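Glycosyl hydrolase BlGH5_18 (Bifidobacterium longum subsp. infantis, PDB 7LQX) is a family 5 (GH5_18) glycoside hydrolase, probably cleaving glycosidic bonds during the breakdown of N-glycans by a gut bacterium. Local coordinates at residues G161-Q166 with L202-D207; F167-H172 with H214-P219; M228-S233 with W273-G278. All coordinates share one frame; numbering follows the deposited sequence. Where two conformers were deposited one is given.

Interaction 1: residues G161-Q166 with L202-D207; sequences GNELNQ and LHSEND. With EDO (1,2-ethanediol), chain D; EDO (1,2-ethanediol), chain C.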
loop_
_atom_site.group_PDB
_atom_site.type_symbol
_atom_site.label_atom_id
_atom_site.label_comp_id
_atom_site.label_asym_id
_atom_site.label_seq_id
_atom_site.Cartn_x
_atom_site.Cartn_y
_atom_site.Cartn_z
ATOM N N GLY A 161 13.522 1.647 11.295
ATOM C CA GLY A 161 12.079 1.574 11.121
ATOM C C GLY A 161 11.458 0.861 12.302
ATOM O O GLY A 161 12.122 0.108 13.019
ATOM N N ASN A 162 10.164 1.088 12.481
ATOM C CA ASN A 162 9.498 0.566 13.666
ATOM C C ASN A 162 9.280 -0.937 13.549
ATOM O O ASN A 162 8.536 -1.385 12.676
ATOM C CB ASN A 162 8.154 1.264 13.814
ATOM C CG ASN A 162 7.432 0.850 15.049
ATOM O OD1 ASN A 162 7.975 0.944 16.145
ATOM N ND2 ASN A 162 6.211 0.353 14.893
ATOM N N GLU A 163 9.886 -1.721 14.442
ATOM C CA GLU A 163 9.556 -3.145 14.580
ATOM C C GLU A 163 9.613 -3.883 13.247
ATOM O O GLU A 163 8.756 -4.707 12.928
ATOM C CB GLU A 163 8.188 -3.319 15.248
ATOM C CG GLU A 163 8.135 -2.670 16.619
ATOM C CD GLU A 163 6.791 -2.698 17.290
ATOM O OE1 GLU A 163 5.841 -3.295 16.737
ATOM O OE2 GLU A 163 6.692 -2.100 18.384
ATOM N N LEU A 164 10.658 -3.619 12.468
ATOM C CA LEU A 164 10.713 -4.189 11.126
ATOM C C LEU A 164 10.852 -5.705 11.153
ATOM O O LEU A 164 10.540 -6.366 10.152
ATOM C CB LEU A 164 11.852 -3.542 10.346
ATOM C CG LEU A 164 11.607 -2.103 9.868
ATOM C CD1 LEU A 164 12.875 -1.560 9.217
ATOM C CD2 LEU A 164 10.410 -2.032 8.933
ATOM N N ASN A 165 11.292 -6.272 12.275
ATOM C CA ASN A 165 11.387 -7.719 12.375
ATOM C C ASN A 165 10.038 -8.401 12.198
ATOM O O ASN A 165 10.003 -9.602 11.912
ATOM C CB ASN A 165 12.022 -8.111 13.711
ATOM C CG ASN A 165 11.152 -7.754 14.900
ATOM O OD1 ASN A 165 10.761 -6.602 15.071
ATOM N ND2 ASN A 165 10.856 -8.741 15.738
ATOM N N GLN A 166 8.928 -7.674 12.363
ATOM C CA GLN A 166 7.617 -8.298 12.200
ATOM C C GLN A 166 7.362 -8.745 10.766
ATOM O O GLN A 166 6.466 -9.563 10.540
ATOM C CB GLN A 166 6.506 -7.370 12.696
ATOM C CG GLN A 166 6.223 -6.166 11.802
ATOM C CD GLN A 166 5.015 -6.353 10.899
ATOM O OE1 GLN A 166 3.983 -6.870 11.319
ATOM N NE2 GLN A 166 5.147 -5.928 9.648
ATOM N N LEU A 202 20.020 3.743 14.988
ATOM C CA LEU A 202 19.392 2.731 15.815
ATOM C C LEU A 202 18.577 1.783 14.951
ATOM O O LEU A 202 18.187 2.108 13.824
ATOM C CB LEU A 202 18.399 3.363 16.813
ATOM C CG LEU A 202 18.941 4.549 17.599
ATOM C CD1 LEU A 202 17.852 5.287 18.342
ATOM C CD2 LEU A 202 20.003 4.097 18.579
ATOM N N HIS A 203 18.272 0.617 15.510
ATOM C CA HIS A 203 17.275 -0.272 14.919
ATOM C C HIS A 203 16.313 -0.721 16.012
ATOM O O HIS A 203 16.627 -0.663 17.205
ATOM C CB HIS A 203 17.900 -1.456 14.161
ATOM C CG HIS A 203 18.671 -2.390 15.026
ATOM N ND1 HIS A 203 18.156 -3.595 15.455
ATOM C CD2 HIS A 203 19.915 -2.301 15.550
ATOM C CE1 HIS A 203 19.049 -4.205 16.212
ATOM N NE2 HIS A 203 20.120 -3.437 16.293
ATOM N N SER A 204 15.116 -1.127 15.591
ATOM C CA SER A 204 14.024 -1.439 16.499
ATOM C C SER A 204 13.333 -2.735 16.120
ATOM O O SER A 204 12.877 -2.897 14.982
ATOM C CB SER A 204 12.980 -0.309 16.480
ATOM O OG SER A 204 11.698 -0.751 16.909
ATOM N N GLU A 205 13.204 -3.620 17.097
ATOM C CA GLU A 205 12.390 -4.815 16.979
ATOM C C GLU A 205 11.304 -4.815 18.046
ATOM O O GLU A 205 11.450 -4.198 19.108
ATOM C CB GLU A 205 13.257 -6.056 17.148
ATOM C CG GLU A 205 14.262 -6.240 16.028
ATOM C CD GLU A 205 15.509 -5.366 16.147
ATOM O OE1 GLU A 205 16.114 -5.294 17.236
ATOM O OE2 GLU A 205 15.889 -4.770 15.118
ATOM N N ASN A 206 10.210 -5.512 17.748
ATOM C CA ASN A 206 9.266 -5.877 18.790
ATOM C C ASN A 206 9.896 -6.946 19.678
ATOM O O ASN A 206 11.014 -7.411 19.437
ATOM C CB ASN A 206 7.918 -6.288 18.198
ATOM C CG ASN A 206 7.982 -7.560 17.389
ATOM O OD1 ASN A 206 8.740 -8.482 17.698
ATOM N ND2 ASN A 206 7.161 -7.625 16.345
ATOM N N ASP A 207 9.167 -7.345 20.725
ATOM C CA ASP A 207 9.754 -8.220 21.736
ATOM C C ASP A 207 9.988 -9.639 21.242
ATOM O O ASP A 207 10.578 -10.433 21.984
ATOM C CB ASP A 207 8.973 -8.183 23.056
ATOM C CG ASP A 207 7.541 -8.661 22.935
ATOM O OD1 ASP A 207 7.220 -9.387 21.977
ATOM O OD2 ASP A 207 6.729 -8.321 23.832
HETATM C C1 EDO D . 3.950 0.755 18.005
HETATM O O1 EDO D . 5.230 0.255 17.617
HETATM C C2 EDO D . 3.168 1.097 16.739
HETATM O O2 EDO D . 3.060 -0.093 15.940
HETATM C C1 EDO C . 7.907 -11.064 15.466
HETATM O O1 EDO C . 6.850 -10.205 15.030
HETATM C C2 EDO C . 7.623 -12.497 15.033
HETATM O O2 EDO C . 7.348 -12.534 13.628
HETATM O O HOH W 1 14.672 -1.028 12.776
HETATM O O HOH W 2 5.277 -5.613 15.548
#

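Interaction 2: residues F167-H172 with H214-P219; sequences FSDRPH and HHPFTP. With EDO (1,2-ethanediol), chain C.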
loop_
_atom_site.group_PDB
_atom_site.type_symbol
_atom_site.label_atom_id
_atom_site.label_comp_id
_atom_site.label_asym_id
_atom_site.label_seq_id
_atom_site.Cartn_x
_atom_site.Cartn_y
_atom_site.Cartn_z
ATOM N N PHE A 167 8.135 -8.243 9.804
ATOM C CA PHE A 167 8.030 -8.716 8.428
ATOM C C PHE A 167 8.792 -10.012 8.169
ATOM O O PHE A 167 8.603 -10.623 7.114
ATOM C CB PHE A 167 8.581 -7.670 7.460
ATOM C CG PHE A 167 7.698 -6.474 7.278
ATOM C CD1 PHE A 167 6.527 -6.552 6.530
ATOM C CD2 PHE A 167 8.042 -5.256 7.846
ATOM C CE1 PHE A 167 5.718 -5.440 6.369
ATOM C CE2 PHE A 167 7.242 -4.147 7.676
ATOM C CZ PHE A 167 6.076 -4.243 6.940
ATOM N N SER A 168 9.654 -10.439 9.085
ATOM C CA SER A 168 10.691 -11.408 8.772
ATOM C C SER A 168 10.372 -12.842 9.163
ATOM O O SER A 168 11.225 -13.717 8.956
ATOM C CB SER A 168 11.995 -11.022 9.493
ATOM O OG SER A 168 11.920 -11.297 10.893
ATOM N N ASP A 169 9.209 -13.114 9.744
ATOM C CA ASP A 169 8.993 -14.408 10.384
ATOM C C ASP A 169 7.500 -14.658 10.531
ATOM O O ASP A 169 6.676 -13.750 10.374
ATOM C CB ASP A 169 9.696 -14.418 11.748
ATOM C CG ASP A 169 10.051 -15.815 12.255
ATOM O OD1 ASP A 169 9.705 -16.839 11.624
ATOM O OD2 ASP A 169 10.712 -15.871 13.314
ATOM N N ARG A 170 7.166 -15.919 10.819
ATOM C CA ARG A 170 5.816 -16.257 11.225
ATOM C C ARG A 170 5.455 -15.399 12.440
ATOM O O ARG A 170 6.309 -15.099 13.268
ATOM C CB ARG A 170 5.744 -17.732 11.624
ATOM C CG ARG A 170 5.926 -18.699 10.472
ATOM C CD ARG A 170 5.990 -20.139 10.961
ATOM N NE ARG A 170 5.585 -21.086 9.927
ATOM C CZ ARG A 170 4.335 -21.505 9.741
ATOM N NH1 ARG A 170 3.355 -21.065 10.519
ATOM N NH2 ARG A 170 4.066 -22.368 8.772
ATOM N N PRO A 171 4.180 -15.003 12.573
ATOM C CA PRO A 171 3.055 -15.402 11.728
ATOM C C PRO A 171 2.695 -14.384 10.656
ATOM O O PRO A 171 1.539 -14.322 10.229
ATOM C CB PRO A 171 1.908 -15.510 12.741
ATOM C CG PRO A 171 2.199 -14.424 13.703
ATOM C CD PRO A 171 3.718 -14.332 13.803
ATOM N N HIS A 172 3.655 -13.597 10.201
ATOM C CA HIS A 172 3.325 -12.606 9.193
ATOM C C HIS A 172 2.727 -13.307 7.974
ATOM O O HIS A 172 3.286 -14.309 7.510
ATOM C CB HIS A 172 4.528 -11.778 8.758
ATOM C CG HIS A 172 4.121 -10.563 7.992
ATOM N ND1 HIS A 172 3.742 -10.614 6.666
ATOM C CD2 HIS A 172 3.920 -9.290 8.392
ATOM C CE1 HIS A 172 3.373 -9.409 6.272
ATOM N NE2 HIS A 172 3.457 -8.590 7.304
ATOM N N HIS A 214 14.726 -18.974 17.169
ATOM C CA HIS A 214 14.914 -19.113 15.729
ATOM C C HIS A 214 14.450 -17.895 14.938
ATOM O O HIS A 214 14.325 -17.972 13.719
ATOM C CB HIS A 214 14.257 -20.396 15.202
ATOM C CG HIS A 214 14.621 -21.616 15.989
ATOM N ND1 HIS A 214 15.895 -22.143 15.995
ATOM C CD2 HIS A 214 13.886 -22.397 16.815
ATOM C CE1 HIS A 214 15.925 -23.205 16.781
ATOM N NE2 HIS A 214 14.719 -23.381 17.291
ATOM N N HIS A 215 14.214 -16.793 15.578
ATOM C CA HIS A 215 13.843 -15.549 14.918
ATOM C C HIS A 215 15.108 -14.880 14.371
ATOM O O HIS A 215 16.137 -14.853 15.043
ATOM C CB HIS A 215 13.162 -14.660 15.949
ATOM C CG HIS A 215 12.534 -13.426 15.397
ATOM N ND1 HIS A 215 11.506 -13.452 14.479
ATOM C CD2 HIS A 215 12.752 -12.121 15.683
ATOM C CE1 HIS A 215 11.130 -12.216 14.215
ATOM N NE2 HIS A 215 11.878 -11.390 14.919
ATOM N N PRO A 216 15.086 -14.373 13.134
ATOM C CA PRO A 216 16.343 -13.901 12.524
ATOM C C PRO A 216 16.881 -12.608 13.102
ATOM O O PRO A 216 18.066 -12.320 12.896
ATOM C CB PRO A 216 15.999 -13.752 11.034
ATOM C CG PRO A 216 14.539 -13.575 11.006
ATOM C CD PRO A 216 13.969 -14.350 12.172
ATOM N N PHE A 217 16.073 -11.825 13.805
ATOM C CA PHE A 217 16.574 -10.699 14.587
ATOM C C PHE A 217 16.863 -11.216 15.989
ATOM O O PHE A 217 16.045 -11.943 16.555
ATOM C CB PHE A 217 15.526 -9.595 14.614
ATOM C CG PHE A 217 15.420 -8.839 13.326
ATOM C CD1 PHE A 217 14.736 -9.359 12.234
ATOM C CD2 PHE A 217 16.007 -7.596 13.207
ATOM C CE1 PHE A 217 14.656 -8.646 11.065
ATOM C CE2 PHE A 217 15.920 -6.882 12.045
ATOM C CZ PHE A 217 15.255 -7.408 10.973
ATOM N N THR A 218 18.021 -10.870 16.535
ATOM C CA THR A 218 18.542 -11.535 17.720
ATOM C C THR A 218 18.883 -10.572 18.843
ATOM O O THR A 218 19.139 -9.387 18.613
ATOM C CB THR A 218 19.838 -12.288 17.368
ATOM O OG1 THR A 218 20.828 -11.303 17.046
ATOM C CG2 THR A 218 19.640 -13.242 16.195
ATOM N N PRO A 219 18.937 -11.075 20.079
ATOM C CA PRO A 219 19.402 -10.230 21.197
ATOM C C PRO A 219 20.763 -9.593 20.971
ATOM O O PRO A 219 20.960 -8.418 21.317
ATOM C CB PRO A 219 19.416 -11.214 22.377
ATOM C CG PRO A 219 18.325 -12.198 22.028
ATOM C CD PRO A 219 18.437 -12.382 20.540
HETATM C C1 EDO C . 7.907 -11.064 15.466
HETATM O O1 EDO C . 6.850 -10.205 15.030
HETATM C C2 EDO C . 7.623 -12.497 15.033
HETATM O O2 EDO C . 7.348 -12.534 13.628
HETATM O O HOH W 3 12.177 -18.641 11.922
#

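Interaction 3: residues M228-S233 with W273-G278; sequences MTTIHS and WLQEVG. With EDO (1,2-ethanediol), chain D.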
loop_
_atom_site.group_PDB
_atom_site.type_symbol
_atom_site.label_atom_id
_atom_site.label_comp_id
_atom_site.label_asym_id
_atom_site.label_seq_id
_atom_site.Cartn_x
_atom_site.Cartn_y
_atom_site.Cartn_z
HETATM N N MSE A 228 22.206 2.538 20.619
HETATM C CA MSE A 228 21.512 2.258 21.868
HETATM C C MSE A 228 20.587 1.078 21.647
HETATM O O MSE A 228 20.045 0.910 20.557
HETATM C CB MSE A 228 20.643 3.439 22.302
HETATM C CG MSE A 228 21.381 4.730 22.479
HETATM SE SE MSE A 228 20.334 6.106 23.343
HETATM C CE MSE A 228 19.299 6.681 21.856
ATOM N N THR A 229 20.333 0.308 22.696
ATOM C CA THR A 229 19.301 -0.710 22.617
ATOM C C THR A 229 17.948 -0.025 22.672
ATOM O O THR A 229 17.702 0.791 23.563
ATOM C CB THR A 229 19.404 -1.652 23.808
ATOM O OG1 THR A 229 20.708 -2.242 23.820
ATOM C CG2 THR A 229 18.336 -2.731 23.726
ATOM N N THR A 230 17.062 -0.366 21.751
ATOM C CA THR A 230 15.686 0.102 21.830
ATOM C C THR A 230 14.817 -1.034 22.351
ATOM O O THR A 230 14.990 -2.190 21.958
ATOM C CB THR A 230 15.168 0.572 20.469
ATOM O OG1 THR A 230 15.138 -0.526 19.558
ATOM C CG2 THR A 230 16.044 1.678 19.900
ATOM N N ILE A 231 13.897 -0.691 23.248
ATOM C CA ILE A 231 12.947 -1.631 23.829
ATOM C C ILE A 231 11.551 -1.067 23.641
ATOM O O ILE A 231 11.332 0.136 23.819
ATOM C CB ILE A 231 13.247 -1.864 25.324
ATOM C CG1 ILE A 231 14.598 -2.573 25.448
ATOM C CG2 ILE A 231 12.127 -2.654 25.990
ATOM C CD1 ILE A 231 15.081 -2.730 26.840
ATOM N N HIS A 232 10.609 -1.936 23.278
ATOM C CA HIS A 232 9.197 -1.579 23.178
ATOM C C HIS A 232 8.476 -2.519 24.133
ATOM O O HIS A 232 8.357 -3.715 23.848
ATOM C CB HIS A 232 8.654 -1.762 21.764
ATOM C CG HIS A 232 9.234 -0.819 20.761
ATOM N ND1 HIS A 232 8.818 -0.803 19.449
ATOM C CD2 HIS A 232 10.202 0.121 20.863
ATOM C CE1 HIS A 232 9.489 0.122 18.788
ATOM N NE2 HIS A 232 10.351 0.680 19.617
ATOM N N SER A 233 8.005 -1.993 25.261
ATOM C CA SER A 233 7.480 -2.812 26.352
ATOM C C SER A 233 5.959 -2.771 26.352
ATOM O O SER A 233 5.361 -1.731 26.644
ATOM C CB SER A 233 8.033 -2.320 27.685
ATOM O OG SER A 233 7.551 -3.121 28.739
ATOM N N TRP A 273 17.249 2.571 25.616
ATOM C CA TRP A 273 16.146 3.493 25.376
ATOM C C TRP A 273 14.845 2.700 25.441
ATOM O O TRP A 273 14.601 1.835 24.600
ATOM C CB TRP A 273 16.320 4.151 24.006
ATOM C CG TRP A 273 15.284 5.190 23.698
ATOM C CD1 TRP A 273 14.341 5.678 24.545
ATOM C CD2 TRP A 273 15.096 5.878 22.454
ATOM N NE1 TRP A 273 13.562 6.615 23.911
ATOM C CE2 TRP A 273 14.017 6.769 22.628
ATOM C CE3 TRP A 273 15.742 5.839 21.218
ATOM C CZ2 TRP A 273 13.561 7.598 21.607
ATOM C CZ3 TRP A 273 15.301 6.668 20.213
ATOM C CH2 TRP A 273 14.214 7.536 20.409
ATOM N N LEU A 274 14.038 2.973 26.464
ATOM C CA LEU A 274 12.652 2.510 26.510
ATOM C C LEU A 274 11.898 3.368 25.500
ATOM O O LEU A 274 11.274 4.380 25.831
ATOM C CB LEU A 274 12.112 2.664 27.914
ATOM C CG LEU A 274 10.761 2.022 28.185
ATOM C CD1 LEU A 274 10.685 0.586 27.723
ATOM C CD2 LEU A 274 10.488 2.117 29.686
ATOM N N GLN A 275 12.014 2.963 24.231
ATOM C CA GLN A 275 11.550 3.765 23.103
ATOM C C GLN A 275 10.046 3.690 22.923
ATOM O O GLN A 275 9.464 4.606 22.328
ATOM C CB GLN A 275 12.310 3.302 21.851
ATOM C CG GLN A 275 12.060 4.134 20.614
ATOM C CD GLN A 275 12.764 3.599 19.379
ATOM O OE1 GLN A 275 13.584 4.292 18.756
ATOM N NE2 GLN A 275 12.461 2.385 19.022
ATOM N N GLU A 276 9.408 2.639 23.435
ATOM C CA GLU A 276 7.972 2.623 23.593
ATOM C C GLU A 276 7.598 1.977 24.909
ATOM O O GLU A 276 8.107 0.905 25.248
ATOM C CB GLU A 276 7.249 1.793 22.521
ATOM C CG GLU A 276 7.375 2.323 21.137
ATOM C CD GLU A 276 6.682 1.472 20.108
ATOM O OE1 GLU A 276 5.992 0.486 20.465
ATOM O OE2 GLU A 276 6.879 1.788 18.916
ATOM N N VAL A 277 6.684 2.612 25.622
ATOM C CA VAL A 277 5.967 1.979 26.720
ATOM C C VAL A 277 4.593 2.620 26.747
ATOM O O VAL A 277 4.475 3.847 26.692
ATOM C CB VAL A 277 6.715 2.127 28.058
ATOM C CG1 VAL A 277 7.064 3.571 28.295
ATOM C CG2 VAL A 277 5.882 1.554 29.199
ATOM N N GLY A 278 3.553 1.798 26.783
ATOM C CA GLY A 278 2.186 2.274 26.847
ATOM C C GLY A 278 1.384 1.474 27.851
ATOM O O GLY A 278 1.873 0.502 28.424
HETATM C C1 EDO D . 3.950 0.755 18.005
HETATM O O1 EDO D . 5.230 0.255 17.617
HETATM C C2 EDO D . 3.168 1.097 16.739
HETATM O O2 EDO D . 3.060 -0.093 15.940
HETATM O O HOH W 4 3.258 -1.906 28.452
#

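Interaction 1: residues G161-Q166 with L202-D207
At the mouth of the (beta/alpha)8 barrel, the loop after strand 155-159 lays E163 and N165 along S204, E205 and N206 of the loop after strand 200-202. The N162-E163 pair lies just past the end of the fourth barrel strand, where GH5 enzymes carry their acid/base glutamate, so E163 is probably that residue. S204 holds its backbone: E163 N donates to S204 OG over 3.2 Å, and a weak bond runs from L164 N to S204 O. Serine suits this buried spot because its short hydroxyl, directed toward the facing loop, offers an acceptor to E163 N. The E163 side chain runs extended, its CG 3.7 Å from N206 N, and crosses the N206 side chain at about a right angle. Its carboxylate is gripped from two directions: E163 OE2 is hydrogen-bonded to H232, while water 2 donates to E163 OE1 (2.7 Å) and accepts from N206 ND2. N165, an asparagine, offers both halves of its amide to N206. With CG lying between the backbone N and the carbonyl carbon (chi1 66°), N165 OD1 reaches N206 N at 2.9 Å. N165 ND2 returns a bond of 2.9 Å to N206 OD1, arriving from above that carbonyl plane while its own amide plane contains the acceptor. N206 OD1 also caps G208 N, tying the pair to the start of helix 208-211. E205, by contrast, turns its acid end back along its own loop: H203 ND1 donates to the syn lone pair of E205 OE2 at 2.6 Å, in the plane of the imidazole.

Interaction 2: residues F167-H172 with H214-P219
A polar loop-to-loop contact joins D169 and S168, in the long excursion between strand 155-159 and helix 180-191, to H215, P216 and F217, just ahead of helix 219-224. Its centre is the bond from H215 ND1 to D169 OD2, 2.8 Å long and nearly straight at 169°. The carboxylate uses its anti lone pair, lies almost coplanar with the imidazole (16°) and meets it at the ring edge, with the aspartate oxygen near the ring plane. D169 swings CG away from its backbone N (chi1 -156°), which carries OD2 across to the histidine. The other oxygen, D169 OD1, accepts R170 N at 2.8 Å from above the carboxylate plane. Water 3 lies within hydrogen-bonding distance of both D169 OD1 and H214 O (2.9 Å from the latter) and bridges the two loops. Aspartate is apt here, because one short side chain can serve its own loop and the facing one together. Histidine suits the opposite post, since H215 NE2 accepts from N165 ND2 while ND1 donates; with both nitrogens so used, the ring's rotation is fixed and a neutral form is likely. Beside this pair S168 OG lies against P216 CG (3.5 Å) and F217 CD1 (3.7 Å), at the edge of the phenylalanine ring; its hydrogen bond goes to N165 O. An ethanediol, probably from the crystallisation liquor, is bonded to R170 O and lies near H215. Outward, H172 and P171 pack on W123 of the second subunit; inward, F217 leans on I183 and W186 of helix 180-191, and T218 caps the N-terminus of helix 219-224.

Interaction 3: residues M228-S233 with W273-G278
Backbone bonds set the frame in which T230 pairs with W273 and H232 with E276 on parallel strands. W273 N donates to T229 O (2.8 Å) and I231 N to W273 O; beyond them I231 O takes E276 N at 3.2 Å and, weakly, Q275 N. The extra residue this inserts in the second strand brings Q275 round beside the histidine, and S233 N to E276 O (2.9 Å) restores the ladder.

Polar side chains meet around H232. Q275, fully extended with CG opposite its backbone N (chi1 -174°), sends NE2 to H232 NE2 at 2.8 Å, in the ring plane. H232 ND1 is hydrogen-bonded to E163, so both nitrogens are occupied. E276 lies over one face: its CG sits 3.5 Å from the ring centroid in a CH-pi contact, and its carboxylate stacks 14° from the ring plane. E276 OE2 also accepts from an ethanediol and forms a salt bridge with R64. A leucine in place of H232 would probably leave E163 OE2 and Q275 NE2 without the nitrogens that link them, and E276 CG without the flat ring face it packs on.

Apolar contacts are fewer: selenomethionine M228 CE touches W273 CE3 at 3.7 Å, and I231 CG2 meets L274 CD1.

Adjacent strands six and seven of a (beta/alpha)8 barrel are joined here, and E276 occupies the strand-seven position where GH5 enzymes usually place their nucleophile.

Interaction 3 is barrel core, two strands laddered by main-chain bonds near the centre of the chain. Interaction 1, also largely buried, belongs to the loops at the strand ends, where serine and asparagine side chains take over the bonding. Interaction 2 lies further out, about 16 Å from the chain centre to its own centre, and relies on one histidine-carboxylate pair and water. Interactions 1 and 2 bring the same two connections together, that after strand 155-159 and that after 200-202, and share the N165-H215 hydrogen bond. Interactions 1 and 3 are joined by the E163-H232 bond and by a probable one between H203 O and T230 OG1 (2.8 Å), bringing the two probable catalytic glutamates to one site. Interactions 2 and 3 do not touch.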